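Local coordinates for UPF0255 protein VV1_0328 (Vibrio vulnificus, PDB 3MVE) that acts as a pyruvate decarboxylase of the FrsA family, at the interface of chains A and B. Sequence-based numbering; all coordinates share one arbitrary frame. Chains: chain A/B, UPF0255 protein VV1_0328.

The interface of chains A and B. Residues chain A 110, 132, 152, 155-156, 159; chain B 93, 145, 148, 152.
A:Gln110, on helix 98-113, and B:Gln148, on helix 144-163, approach from opposite directions and pair their side-chain amides in antiparallel fashion, N of each to O of the other. The two amide planes are 10° apart. A:Gln110 NE2 donates to B:Gln148 OE1 (2.8 Å). In return, B:Gln148 NE2 gives a hydrogen bond to A:Gln110 OE1 (3.0 Å), each donor somewhat tilted from the acceptor's carbonyl plane. Both side chains reach the pairing position extended, with CG of B:Gln148 anti to the backbone N (chi1 -168°).

Two tyrosine hydroxyls extend this polar network and would favour this orientation of the A:Gln110 amide. B:Tyr93 OH accepts a nearly straight bond from A:Gln110 NE2 (2.9 Å); the hydroxyl oxygen lies in the amide plane of A:Gln110, and the tyrosine ring is turned 71° to that plane. From within chain A, A:Tyr132 OH donates to A:Gln110 OE1 from above the carbonyl plane, giving that oxygen a second donor.

Van der Waals contacts flank the amides. A:Leu152 CD2 presses against CG of B:Gln148 (3.4 Å) and also meets the CD2 methyl of B:Leu152, while A:Ser155 CB lies against B:Gln148 CB (3.6 Å). The same helix, 144-163, thus contributes from both chains, yet the interface is not an exact two-fold and may not be a biological dimer. Farther along, the bent side chain of A:Glu159 makes a van der Waals contact through its carboxylate, with CD 3.6 Å from the CD2 methyl of B:Leu145.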
loop_
_atom_site.group_PDB
_atom_site.type_symbol
_atom_site.label_atom_id
_atom_site.label_comp_id
_atom_site.label_asym_id
_atom_site.label_seq_id
_atom_site.Cartn_x
_atom_site.Cartn_y
_atom_site.Cartn_z
ATOM N N GLN A 110 10.091 2.034 12.454
ATOM C CA GLN A 110 8.766 2.585 12.652
ATOM C C GLN A 110 8.344 2.409 14.107
ATOM O O GLN A 110 7.779 3.318 14.700
ATOM C CB GLN A 110 7.737 1.927 11.731
ATOM C CG GLN A 110 6.374 2.630 11.813
ATOM C CD GLN A 110 5.459 2.285 10.669
ATOM O OE1 GLN A 110 5.898 2.171 9.518
ATOM N NE2 GLN A 110 4.175 2.127 10.969
ATOM N N TYR A 132 11.533 0.782 3.565
ATOM C CA TYR A 132 10.429 0.177 2.809
ATOM C C TYR A 132 10.662 0.352 1.301
ATOM O O TYR A 132 10.325 -0.530 0.488
ATOM C CB TYR A 132 9.091 0.821 3.191
ATOM C CG TYR A 132 8.677 0.599 4.636
ATOM C CD1 TYR A 132 8.864 -0.645 5.255
ATOM C CD2 TYR A 132 8.059 1.617 5.375
ATOM C CE1 TYR A 132 8.444 -0.878 6.577
ATOM C CE2 TYR A 132 7.634 1.400 6.701
ATOM C CZ TYR A 132 7.832 0.151 7.297
ATOM O OH TYR A 132 7.443 -0.066 8.609
ATOM N N LEU A 152 3.991 1.325 1.814
ATOM C CA LEU A 152 4.543 1.479 3.156
ATOM C C LEU A 152 5.507 2.659 3.181
ATOM O O LEU A 152 5.566 3.416 4.161
ATOM C CB LEU A 152 5.283 0.210 3.587
ATOM C CG LEU A 152 4.421 -1.052 3.682
ATOM C CD1 LEU A 152 5.307 -2.200 4.132
ATOM C CD2 LEU A 152 3.265 -0.849 4.658
ATOM N N SER A 155 3.397 5.984 3.063
ATOM C CA SER A 155 2.708 6.273 4.329
ATOM C C SER A 155 3.683 6.689 5.432
ATOM O O SER A 155 3.396 7.608 6.218
ATOM C CB SER A 155 1.907 5.056 4.804
ATOM O OG SER A 155 0.711 4.921 4.056
ATOM N N ALA A 156 4.832 6.020 5.502
ATOM C CA ALA A 156 5.823 6.368 6.525
ATOM C C ALA A 156 6.396 7.759 6.260
ATOM O O ALA A 156 6.626 8.539 7.185
ATOM C CB ALA A 156 6.962 5.319 6.568
ATOM N N GLU A 159 4.056 10.300 7.591
ATOM C CA GLU A 159 4.038 10.355 9.058
ATOM C C GLU A 159 5.306 11.043 9.555
ATOM O O GLU A 159 5.293 11.715 10.590
ATOM C CB GLU A 159 3.934 8.946 9.665
ATOM C CG GLU A 159 2.599 8.252 9.366
ATOM C CD GLU A 159 1.411 9.087 9.836
ATOM O OE1 GLU A 159 0.352 9.074 9.171
ATOM O OE2 GLU A 159 1.533 9.751 10.882
ATOM N N TYR B 93 1.392 9.884 16.311
ATOM C CA TYR B 93 1.694 8.474 16.106
ATOM C C TYR B 93 2.823 8.149 17.070
ATOM O O TYR B 93 3.997 8.315 16.752
ATOM C CB TYR B 93 2.151 8.184 14.672
ATOM C CG TYR B 93 2.417 6.702 14.432
ATOM C CD1 TYR B 93 1.375 5.768 14.469
ATOM C CD2 TYR B 93 3.705 6.237 14.149
ATOM C CE1 TYR B 93 1.606 4.420 14.222
ATOM C CE2 TYR B 93 3.949 4.887 13.903
ATOM C CZ TYR B 93 2.895 3.990 13.938
ATOM O OH TYR B 93 3.131 2.669 13.670
ATOM N N LEU B 145 -2.567 6.105 8.355
ATOM C CA LEU B 145 -2.128 4.985 9.190
ATOM C C LEU B 145 -2.905 3.705 8.901
ATOM O O LEU B 145 -2.325 2.615 8.877
ATOM C CB LEU B 145 -2.241 5.345 10.676
ATOM C CG LEU B 145 -1.264 6.443 11.116
ATOM C CD1 LEU B 145 -1.581 6.905 12.524
ATOM C CD2 LEU B 145 0.172 5.919 11.028
ATOM N N GLN B 148 -1.752 2.099 5.674
ATOM C CA GLN B 148 -0.506 1.375 5.849
ATOM C C GLN B 148 -0.736 0.075 6.625
ATOM O O GLN B 148 -0.150 -0.963 6.313
ATOM C CB GLN B 148 0.536 2.230 6.590
ATOM C CG GLN B 148 1.935 1.612 6.530
ATOM C CD GLN B 148 2.867 2.160 7.577
ATOM O OE1 GLN B 148 2.494 2.264 8.744
ATOM N NE2 GLN B 148 4.103 2.503 7.173
ATOM N N LEU B 152 0.157 -4.017 6.013
ATOM C CA LEU B 152 0.757 -4.890 7.013
ATOM C C LEU B 152 -0.131 -6.105 7.288
ATOM O O LEU B 152 0.374 -7.212 7.464
ATOM C CB LEU B 152 1.010 -4.112 8.302
ATOM C CG LEU B 152 1.982 -2.936 8.114
ATOM C CD1 LEU B 152 2.253 -2.243 9.444
ATOM C CD2 LEU B 152 3.274 -3.466 7.543
#